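Long-range contacts in Poly(A) ribonuclease POP2 (Saccharomyces cerevisiae, PDB 1UOC), which degrades RNA from the 3' end with a preference for poly(A), as a nuclease subunit of the CCR4-NOT complex, the major cytoplasmic mRNA deadenylase: residues A[101-109]-A[131-141]; A[183-191]-A[280-289]. One frame throughout, in Å; residues are numbered along the deposited sequence.

Contact 1 (A[101-109]-A[131-141])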
loop_
_atom_site.group_PDB
_atom_site.type_symbol
_atom_site.label_atom_id
_atom_site.label_comp_id
_atom_site.label_asym_id
_atom_site.label_seq_id
_atom_site.Cartn_x
_atom_site.Cartn_y
_atom_site.Cartn_z
ATOM N N GLN A 101 5.350 2.485 -9.523
ATOM C CA GLN A 101 4.701 3.697 -9.071
ATOM C C GLN A 101 3.794 4.103 -10.205
ATOM O O GLN A 101 4.254 4.611 -11.221
ATOM C CB GLN A 101 5.684 4.829 -8.788
ATOM C CG GLN A 101 4.964 6.060 -8.214
ATOM C CD GLN A 101 5.913 7.156 -7.768
ATOM O OE1 GLN A 101 6.390 7.941 -8.573
ATOM N NE2 GLN A 101 6.187 7.208 -6.481
ATOM N N PHE A 102 2.503 3.858 -10.033
ATOM C CA PHE A 102 1.534 4.217 -11.047
ATOM C C PHE A 102 1.160 5.690 -10.886
ATOM O O PHE A 102 0.799 6.138 -9.800
ATOM C CB PHE A 102 0.292 3.332 -10.917
ATOM C CG PHE A 102 0.574 1.854 -11.078
ATOM C CD1 PHE A 102 0.982 1.083 -9.988
ATOM C CD2 PHE A 102 0.434 1.241 -12.315
ATOM C CE1 PHE A 102 1.245 -0.278 -10.132
ATOM C CE2 PHE A 102 0.696 -0.123 -12.473
ATOM C CZ PHE A 102 1.103 -0.883 -11.374
ATOM N N ASN A 103 1.256 6.443 -11.974
ATOM C CA ASN A 103 0.937 7.868 -11.952
ATOM C C ASN A 103 -0.393 8.065 -12.687
ATOM O O ASN A 103 -0.538 7.681 -13.844
ATOM C CB ASN A 103 2.072 8.644 -12.616
ATOM C CG ASN A 103 3.422 8.405 -11.936
ATOM O OD1 ASN A 103 4.222 7.574 -12.377
ATOM N ND2 ASN A 103 3.671 9.127 -10.854
ATOM N N PHE A 104 -1.376 8.645 -12.006
ATOM C CA PHE A 104 -2.693 8.814 -12.606
ATOM C C PHE A 104 -2.950 10.163 -13.252
ATOM O O PHE A 104 -2.291 11.162 -12.935
ATOM C CB PHE A 104 -3.780 8.526 -11.571
ATOM C CG PHE A 104 -3.748 7.126 -11.045
ATOM C CD1 PHE A 104 -3.046 6.816 -9.888
ATOM C CD2 PHE A 104 -4.399 6.103 -11.725
ATOM C CE1 PHE A 104 -2.992 5.498 -9.407
ATOM C CE2 PHE A 104 -4.349 4.784 -11.258
ATOM C CZ PHE A 104 -3.643 4.483 -10.097
ATOM N N GLU A 105 -3.922 10.186 -14.154
ATOM C CA GLU A 105 -4.270 11.412 -14.854
ATOM C C GLU A 105 -4.706 12.474 -13.864
ATOM O O GLU A 105 -5.345 12.178 -12.858
ATOM C CB GLU A 105 -5.381 11.160 -15.879
ATOM C CG GLU A 105 -6.769 10.946 -15.307
ATOM C CD GLU A 105 -7.737 10.389 -16.350
ATOM O OE1 GLU A 105 -8.963 10.404 -16.115
ATOM O OE2 GLU A 105 -7.260 9.926 -17.407
ATOM N N PHE A 106 -4.346 13.716 -14.158
ATOM C CA PHE A 106 -4.678 14.830 -13.298
ATOM C C PHE A 106 -5.126 16.018 -14.145
ATOM O O PHE A 106 -4.486 16.354 -15.138
ATOM C CB PHE A 106 -3.459 15.201 -12.461
ATOM C CG PHE A 106 -3.689 16.355 -11.553
ATOM C CD1 PHE A 106 -4.588 16.256 -10.494
ATOM C CD2 PHE A 106 -3.019 17.554 -11.763
ATOM C CE1 PHE A 106 -4.819 17.335 -9.655
ATOM C CE2 PHE A 106 -3.241 18.641 -10.931
ATOM C CZ PHE A 106 -4.146 18.532 -9.872
ATOM N N ASP A 107 -6.220 16.651 -13.736
ATOM C CA ASP A 107 -6.788 17.790 -14.457
ATOM C C ASP A 107 -6.259 19.126 -13.929
ATOM O O ASP A 107 -6.615 19.556 -12.835
ATOM C CB ASP A 107 -8.314 17.748 -14.339
ATOM C CG ASP A 107 -8.807 16.433 -13.741
ATOM O OD1 ASP A 107 -8.524 16.177 -12.544
ATOM O OD2 ASP A 107 -9.460 15.645 -14.467
ATOM N N PRO A 108 -5.403 19.799 -14.716
ATOM C CA PRO A 108 -4.788 21.088 -14.380
ATOM C C PRO A 108 -5.771 22.208 -14.042
ATOM O O PRO A 108 -5.364 23.271 -13.573
ATOM C CB PRO A 108 -3.970 21.413 -15.630
ATOM C CG PRO A 108 -3.626 20.065 -16.167
ATOM C CD PRO A 108 -4.931 19.333 -16.031
ATOM N N LYS A 109 -7.058 21.976 -14.279
ATOM C CA LYS A 109 -8.052 22.998 -13.992
ATOM C C LYS A 109 -8.977 22.630 -12.830
ATOM O O LYS A 109 -9.751 23.465 -12.370
ATOM C CB LYS A 109 -8.864 23.297 -15.255
ATOM C CG LYS A 109 -9.763 24.547 -15.181
ATOM C CD LYS A 109 -8.982 25.869 -15.250
ATOM C CE LYS A 109 -8.560 26.378 -13.873
ATOM N NZ LYS A 109 -9.723 26.752 -13.013
ATOM N N HIS A 131 1.443 14.278 -15.482
ATOM C CA HIS A 131 0.200 13.645 -15.049
ATOM C C HIS A 131 -0.960 14.003 -15.957
ATOM O O HIS A 131 -1.843 13.183 -16.223
ATOM C CB HIS A 131 -0.114 14.045 -13.607
ATOM C CG HIS A 131 0.659 13.264 -12.589
ATOM N ND1 HIS A 131 0.221 12.053 -12.093
ATOM C CD2 HIS A 131 1.862 13.492 -12.011
ATOM C CE1 HIS A 131 1.123 11.571 -11.259
ATOM N NE2 HIS A 131 2.130 12.423 -11.191
ATOM N N GLU A 132 -0.942 15.241 -16.432
ATOM C CA GLU A 132 -1.972 15.743 -17.322
ATOM C C GLU A 132 -1.905 15.080 -18.695
ATOM O O GLU A 132 -2.931 14.726 -19.267
ATOM C CB GLU A 132 -1.831 17.267 -17.476
ATOM C CG GLU A 132 -2.511 17.830 -18.720
ATOM C CD GLU A 132 -2.252 19.316 -18.927
ATOM O OE1 GLU A 132 -1.086 19.750 -18.807
ATOM O OE2 GLU A 132 -3.221 20.048 -19.229
ATOM N N ASN A 133 -0.703 14.898 -19.220
ATOM C CA ASN A 133 -0.569 14.321 -20.553
ATOM C C ASN A 133 -0.264 12.833 -20.648
ATOM O O ASN A 133 -0.475 12.234 -21.700
ATOM C CB ASN A 133 0.488 15.088 -21.352
ATOM C CG ASN A 133 0.190 16.567 -21.439
ATOM O OD1 ASN A 133 -0.946 16.974 -21.698
ATOM N ND2 ASN A 133 1.217 17.386 -21.235
ATOM N N LEU A 134 0.237 12.229 -19.578
ATOM C CA LEU A 134 0.555 10.809 -19.645
ATOM C C LEU A 134 -0.015 10.008 -18.485
ATOM O O LEU A 134 0.173 8.801 -18.415
ATOM C CB LEU A 134 2.068 10.626 -19.708
ATOM C CG LEU A 134 2.743 11.348 -20.878
ATOM C CD1 LEU A 134 4.215 11.067 -20.861
ATOM C CD2 LEU A 134 2.139 10.898 -22.196
ATOM N N GLY A 135 -0.719 10.689 -17.589
ATOM C CA GLY A 135 -1.300 10.034 -16.432
ATOM C C GLY A 135 -2.250 8.936 -16.842
ATOM O O GLY A 135 -2.971 9.068 -17.821
ATOM N N ILE A 136 -2.262 7.848 -16.089
ATOM C CA ILE A 136 -3.126 6.741 -16.438
ATOM C C ILE A 136 -4.551 6.946 -15.941
ATOM O O ILE A 136 -4.792 7.665 -14.951
ATOM C CB ILE A 136 -2.584 5.402 -15.893
ATOM C CG1 ILE A 136 -3.093 5.170 -14.492
ATOM C CG2 ILE A 136 -1.062 5.402 -15.878
ATOM C CD1 ILE A 136 -3.632 3.797 -14.337
ATOM N N ASP A 137 -5.494 6.310 -16.634
ATOM C CA ASP A 137 -6.904 6.404 -16.277
ATOM C C ASP A 137 -7.218 5.409 -15.160
ATOM O O ASP A 137 -6.971 4.206 -15.297
ATOM C CB ASP A 137 -7.761 6.142 -17.524
ATOM C CG ASP A 137 -9.235 6.069 -17.213
ATOM O OD1 ASP A 137 -9.716 4.963 -16.883
ATOM O OD2 ASP A 137 -9.910 7.119 -17.288
ATOM N N VAL A 138 -7.776 5.908 -14.060
ATOM C CA VAL A 138 -8.062 5.052 -12.916
ATOM C C VAL A 138 -8.979 3.858 -13.165
ATOM O O VAL A 138 -8.782 2.813 -12.558
ATOM C CB VAL A 138 -8.587 5.871 -11.693
ATOM C CG1 VAL A 138 -10.076 6.120 -11.802
ATOM C CG2 VAL A 138 -8.271 5.125 -10.409
ATOM N N PHE A 139 -9.974 3.976 -14.038
ATOM C CA PHE A 139 -10.837 2.821 -14.293
ATOM C C PHE A 139 -10.055 1.715 -15.016
ATOM O O PHE A 139 -10.194 0.532 -14.703
ATOM C CB PHE A 139 -12.054 3.197 -15.146
ATOM C CG PHE A 139 -12.909 2.010 -15.513
ATOM C CD1 PHE A 139 -13.701 1.386 -14.553
ATOM C CD2 PHE A 139 -12.862 1.462 -16.798
ATOM C CE1 PHE A 139 -14.435 0.233 -14.863
ATOM C CE2 PHE A 139 -13.595 0.304 -17.116
ATOM C CZ PHE A 139 -14.376 -0.307 -16.148
ATOM N N GLU A 140 -9.242 2.112 -15.990
ATOM C CA GLU A 140 -8.436 1.175 -16.763
ATOM C C GLU A 140 -7.492 0.434 -15.831
ATOM O O GLU A 140 -7.279 -0.770 -15.976
ATOM C CB GLU A 140 -7.629 1.934 -17.817
ATOM C CG GLU A 140 -7.628 1.289 -19.187
ATOM C CD GLU A 140 -6.976 2.166 -20.250
ATOM O OE1 GLU A 140 -7.453 3.305 -20.461
ATOM O OE2 GLU A 140 -5.990 1.714 -20.876
ATOM N N PHE A 141 -6.929 1.176 -14.876
ATOM C CA PHE A 141 -6.011 0.618 -13.893
ATOM C C PHE A 141 -6.729 -0.395 -13.019
ATOM O O PHE A 141 -6.233 -1.500 -12.813
ATOM C CB PHE A 141 -5.430 1.725 -12.997
ATOM C CG PHE A 141 -4.669 1.204 -11.797
ATOM C CD1 PHE A 141 -3.320 0.857 -11.901
ATOM C CD2 PHE A 141 -5.321 1.004 -10.576
ATOM C CE1 PHE A 141 -2.631 0.315 -10.813
ATOM C CE2 PHE A 141 -4.645 0.465 -9.484
ATOM C CZ PHE A 141 -3.290 0.117 -9.608
#

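Contact 2 (A[183-191]-A[280-289])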
loop_
_atom_site.group_PDB
_atom_site.type_symbol
_atom_site.label_atom_id
_atom_site.label_comp_id
_atom_site.label_asym_id
_atom_site.label_seq_id
_atom_site.Cartn_x
_atom_site.Cartn_y
_atom_site.Cartn_z
ATOM N N LYS A 183 -19.503 0.166 8.209
ATOM C CA LYS A 183 -18.254 -0.510 8.545
ATOM C C LYS A 183 -18.320 -2.016 8.279
ATOM O O LYS A 183 -17.463 -2.581 7.596
ATOM C CB LYS A 183 -17.922 -0.265 10.021
ATOM C CG LYS A 183 -16.482 -0.574 10.393
ATOM C CD LYS A 183 -16.259 -0.461 11.893
ATOM C CE LYS A 183 -16.604 -1.761 12.611
ATOM N NZ LYS A 183 -15.622 -2.850 12.316
ATOM N N GLU A 184 -19.350 -2.651 8.823
ATOM C CA GLU A 184 -19.555 -4.089 8.688
ATOM C C GLU A 184 -19.530 -4.576 7.230
ATOM O O GLU A 184 -18.814 -5.523 6.902
ATOM C CB GLU A 184 -20.884 -4.467 9.357
ATOM C CG GLU A 184 -21.360 -3.434 10.398
ATOM C CD GLU A 184 -20.364 -3.211 11.540
ATOM O OE1 GLU A 184 -20.464 -2.167 12.232
ATOM O OE2 GLU A 184 -19.491 -4.081 11.755
ATOM N N ASP A 185 -20.303 -3.927 6.360
ATOM C CA ASP A 185 -20.356 -4.315 4.952
ATOM C C ASP A 185 -19.053 -3.978 4.230
ATOM O O ASP A 185 -18.675 -4.642 3.260
ATOM C CB ASP A 185 -21.528 -3.626 4.246
ATOM C CG ASP A 185 -22.882 -3.970 4.869
ATOM O OD1 ASP A 185 -23.922 -3.640 4.250
ATOM O OD2 ASP A 185 -22.913 -4.558 5.972
ATOM N N PHE A 186 -18.378 -2.934 4.699
ATOM C CA PHE A 186 -17.107 -2.520 4.119
ATOM C C PHE A 186 -16.106 -3.644 4.356
ATOM O O PHE A 186 -15.429 -4.106 3.441
ATOM C CB PHE A 186 -16.629 -1.235 4.801
ATOM C CG PHE A 186 -15.199 -0.875 4.511
ATOM C CD1 PHE A 186 -14.794 -0.548 3.224
ATOM C CD2 PHE A 186 -14.267 -0.804 5.545
ATOM C CE1 PHE A 186 -13.473 -0.147 2.970
ATOM C CE2 PHE A 186 -12.954 -0.405 5.300
ATOM C CZ PHE A 186 -12.560 -0.076 4.011
ATOM N N GLU A 187 -16.028 -4.090 5.597
ATOM C CA GLU A 187 -15.109 -5.161 5.950
ATOM C C GLU A 187 -15.390 -6.439 5.169
ATOM O O GLU A 187 -14.461 -7.150 4.782
ATOM C CB GLU A 187 -15.175 -5.431 7.451
ATOM C CG GLU A 187 -14.656 -4.271 8.280
ATOM C CD GLU A 187 -14.609 -4.575 9.769
ATOM O OE1 GLU A 187 -14.015 -3.769 10.517
ATOM O OE2 GLU A 187 -15.164 -5.612 10.191
ATOM N N TRP A 188 -16.665 -6.721 4.933
ATOM C CA TRP A 188 -17.043 -7.917 4.191
ATOM C C TRP A 188 -16.436 -7.876 2.789
ATOM O O TRP A 188 -15.785 -8.819 2.365
ATOM C CB TRP A 188 -18.571 -8.032 4.082
ATOM C CG TRP A 188 -19.022 -9.360 3.530
ATOM C CD1 TRP A 188 -19.213 -10.515 4.235
ATOM C CD2 TRP A 188 -19.267 -9.685 2.151
ATOM N NE1 TRP A 188 -19.556 -11.540 3.382
ATOM C CE2 TRP A 188 -19.597 -11.063 2.100
ATOM C CE3 TRP A 188 -19.228 -8.950 0.954
ATOM C CZ2 TRP A 188 -19.893 -11.721 0.897
ATOM C CZ3 TRP A 188 -19.521 -9.609 -0.249
ATOM C CH2 TRP A 188 -19.847 -10.982 -0.262
ATOM N N TRP A 189 -16.651 -6.780 2.071
ATOM C CA TRP A 189 -16.122 -6.642 0.721
ATOM C C TRP A 189 -14.604 -6.677 0.685
ATOM O O TRP A 189 -14.017 -7.284 -0.212
ATOM C CB TRP A 189 -16.620 -5.346 0.080
ATOM C CG TRP A 189 -18.007 -5.450 -0.436
ATOM C CD1 TRP A 189 -19.155 -5.032 0.182
ATOM C CD2 TRP A 189 -18.408 -6.041 -1.677
ATOM N NE1 TRP A 189 -20.250 -5.331 -0.603
ATOM C CE2 TRP A 189 -19.819 -5.954 -1.747
ATOM C CE3 TRP A 189 -17.716 -6.649 -2.733
ATOM C CZ2 TRP A 189 -20.549 -6.442 -2.843
ATOM C CZ3 TRP A 189 -18.444 -7.138 -3.824
ATOM C CH2 TRP A 189 -19.845 -7.032 -3.864
ATOM N N VAL A 190 -13.976 -6.016 1.655
ATOM C CA VAL A 190 -12.526 -5.984 1.749
ATOM C C VAL A 190 -11.979 -7.402 1.883
ATOM O O VAL A 190 -11.029 -7.763 1.183
ATOM C CB VAL A 190 -12.052 -5.139 2.962
ATOM C CG1 VAL A 190 -10.569 -5.366 3.222
ATOM C CG2 VAL A 190 -12.290 -3.674 2.693
ATOM N N HIS A 191 -12.579 -8.208 2.758
ATOM C CA HIS A 191 -12.105 -9.580 2.939
ATOM C C HIS A 191 -12.323 -10.408 1.676
ATOM O O HIS A 191 -11.579 -11.347 1.420
ATOM C CB HIS A 191 -12.780 -10.262 4.141
ATOM C CG HIS A 191 -12.425 -9.648 5.464
ATOM N ND1 HIS A 191 -11.132 -9.302 5.806
ATOM C CD2 HIS A 191 -13.192 -9.331 6.535
ATOM C CE1 HIS A 191 -11.121 -8.800 7.029
ATOM N NE2 HIS A 191 -12.357 -8.807 7.495
ATOM N N GLY A 280 -6.251 -9.781 8.246
ATOM C CA GLY A 280 -7.540 -9.174 7.954
ATOM C C GLY A 280 -8.063 -8.116 8.909
ATOM O O GLY A 280 -9.158 -7.592 8.713
ATOM N N VAL A 281 -7.286 -7.779 9.929
ATOM C CA VAL A 281 -7.729 -6.791 10.905
ATOM C C VAL A 281 -7.429 -5.379 10.443
ATOM O O VAL A 281 -6.275 -5.020 10.211
ATOM C CB VAL A 281 -7.068 -7.031 12.286
ATOM C CG1 VAL A 281 -7.487 -5.951 13.261
ATOM C CG2 VAL A 281 -7.478 -8.402 12.820
ATOM N N ILE A 282 -8.487 -4.589 10.309
ATOM C CA ILE A 282 -8.397 -3.200 9.882
ATOM C C ILE A 282 -8.553 -2.276 11.084
ATOM O O ILE A 282 -7.658 -1.496 11.425
ATOM C CB ILE A 282 -9.546 -2.834 8.929
ATOM C CG1 ILE A 282 -9.574 -3.772 7.730
ATOM C CG2 ILE A 282 -9.406 -1.394 8.476
ATOM C CD1 ILE A 282 -10.779 -3.550 6.831
ATOM N N TYR A 283 -9.716 -2.387 11.716
ATOM C CA TYR A 283 -10.107 -1.554 12.847
ATOM C C TYR A 283 -9.953 -2.132 14.250
ATOM O O TYR A 283 -10.650 -1.707 15.171
ATOM C CB TYR A 283 -11.559 -1.108 12.647
ATOM C CG TYR A 283 -11.742 -0.110 11.520
ATOM C CD1 TYR A 283 -12.602 -0.370 10.455
ATOM C CD2 TYR A 283 -11.061 1.103 11.532
ATOM C CE1 TYR A 283 -12.776 0.566 9.422
ATOM C CE2 TYR A 283 -11.223 2.041 10.518
ATOM C CZ TYR A 283 -12.081 1.772 9.466
ATOM O OH TYR A 283 -12.231 2.723 8.473
ATOM N N GLY A 284 -9.047 -3.081 14.429
ATOM C CA GLY A 284 -8.866 -3.656 15.748
ATOM C C GLY A 284 -9.414 -5.065 15.867
ATOM O O GLY A 284 -10.420 -5.416 15.258
ATOM N N ILE A 285 -8.743 -5.880 16.666
ATOM C CA ILE A 285 -9.145 -7.262 16.861
ATOM C C ILE A 285 -10.484 -7.308 17.609
ATOM O O ILE A 285 -10.813 -6.393 18.365
ATOM C CB ILE A 285 -8.023 -8.012 17.639
ATOM C CG1 ILE A 285 -7.904 -9.452 17.142
ATOM C CG2 ILE A 285 -8.281 -7.971 19.137
ATOM C CD1 ILE A 285 -6.516 -10.040 17.350
ATOM N N ASP A 286 -11.270 -8.354 17.377
ATOM C CA ASP A 286 -12.558 -8.484 18.048
ATOM C C ASP A 286 -12.332 -8.401 19.564
ATOM O O ASP A 286 -11.551 -9.174 20.124
ATOM C CB ASP A 286 -13.200 -9.827 17.703
ATOM C CG ASP A 286 -14.696 -9.718 17.483
ATOM O OD1 ASP A 286 -15.295 -8.722 17.937
ATOM O OD2 ASP A 286 -15.278 -10.634 16.862
ATOM N N GLY A 287 -13.001 -7.455 20.219
ATOM C CA GLY A 287 -12.847 -7.306 21.660
ATOM C C GLY A 287 -12.091 -6.058 22.091
ATOM O O GLY A 287 -12.099 -5.682 23.267
ATOM N N ASP A 288 -11.420 -5.417 21.141
ATOM C CA ASP A 288 -10.673 -4.202 21.440
ATOM C C ASP A 288 -11.192 -3.091 20.536
ATOM O O ASP A 288 -10.499 -2.109 20.274
ATOM C CB ASP A 288 -9.176 -4.416 21.218
ATOM C CG ASP A 288 -8.633 -5.602 21.996
ATOM O OD1 ASP A 288 -9.225 -5.976 23.031
ATOM O OD2 ASP A 288 -7.599 -6.161 21.578
ATOM N N GLN A 289 -12.423 -3.274 20.062
ATOM C CA GLN A 289 -13.088 -2.306 19.201
ATOM C C GLN A 289 -14.049 -1.442 20.014
ATOM O O GLN A 289 -14.335 -0.310 19.564
ATOM C CB GLN A 289 -13.863 -3.015 18.090
ATOM C CG GLN A 289 -13.053 -3.330 16.838
ATOM C CD GLN A 289 -13.875 -4.066 15.795
ATOM O OE1 GLN A 289 -13.528 -4.086 14.616
ATOM N NE2 GLN A 289 -14.965 -4.691 16.231
ATOM O OXT GLN A 289 -14.520 -1.905 21.078
#

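Contact 1 (A[101-109]-A[131-141])
Phe104 and Ile136 form a single beta bridge, and backbone bonds hold the two segments on both sides of Phe104. Ile136 N gives an almost straight bond to Asn103 O (2.8 Å, 178°), in the carbonyl plane and on a lone pair. Glu105 N returns one to Ile136 O at 2.8 Å. Phe106 N meets His131 O from above the carbonyl plane, a longer and more bent bond of 3.3 Å. Gly135 sits against Glu105 and Phe104 O, where a side chain would clash.

His131 adds the one side-chain hydrogen bond between the segments. Its ND1 donates to Phe104 O at 2.8 Å, with the oxygen in the plane of the imidazole. CE1 of the ring touches Asn103 CB, and Trp20 packs edge-to-face with it. An alanine in place of His131 would remove the imidazole and probably leave Phe104 O without this donor, with a gap beside Asn103 CB.

The bridge joins the residue just after strand 99-103, in the mixed sheet of this RNase D-type (DEDD) nuclease domain, to the link between helices 128-134 and 138-146. At the start of the second helix Asp137 is the N-cap, its OD1 accepting from Glu140 N through the anti lone pair.

Three aromatic rings form two T-shaped pairs. Phe141 leaves its helix with CG anti to the backbone N (chi1 169°), which brings its ring to Phe102 and Phe104. Its CE1 points into the centre of the Phe102 face, 3.5 Å from Phe102 CD2. Phe104 sets its edge over the face of Phe141, CZ above the centre, with the planes at 85°. Val138 CG2 lies 4.0 Å from Phe104 CE2.

Glu105 OE1 and Asp137 OD2, like charges 3.6 Å apart, probably repel each other.

Contact 2 (A[183-191]-A[280-289])
Lys183 and Tyr283 run alongside each other in opposite senses where helix 183-193 meets the C-terminal tail of the RNase D-type (DEDD) nuclease domain. The irregular tail makes a type II beta turn from Ile285 to Asp288, just before the last residue. Lys183 CG lies 3.9 Å from Tyr283 CD1. The lysine chain runs straight through chi2, then bends at chi3 (86°) and chi4 (70°), which brings NZ back to Glu187, one helical turn on. Glu187 extends to meet it, and its OE1 also lies at the edge of the Tyr283 ring, in the ring plane, 3.7 Å from CD1. The carboxylate and the ring are nearly coplanar.

Ile282 makes apolar contacts with the helix. Its CD1 meets Val190 CG1 tip to tip at 4.0 Å and reaches Phe186 CE2 at 4.1 Å. Its CG2 lies over the centre of one face of Tyr283. Phe197 of strand 197-199 touches Val190 and Ile282; Tyr66 of helix 61-73 touches Lys183 and Tyr283.

At the chain end, Gln289 OE1 takes a weak hydrogen bond from Lys183 NZ at 3.3 Å. The same NZ makes a salt bridge to Glu187 OE1 at 2.6 Å, from above the carboxylate plane.

How the contacts relate
From the N terminus, the chain first lays down strands 17-19, 40-48 and 77-86, then strand 99-103. Contact 1 closes a short loop here: 21 residues, 12 of them helical, lie between its segments. It ties the end of strand 99-103 to helices 128-134 and 138-146. The chain then adds strand 157-160 and helix 165-174 before contact 2 opens at helix 183-193. Contact 2 closes a loop of 88 residues, part of it not modelled, and fastens the C-terminal tail to that helix. The two are in series, neither nested nor crossed. The nearest atoms of contacts 1 and 2 are about 14 Å apart.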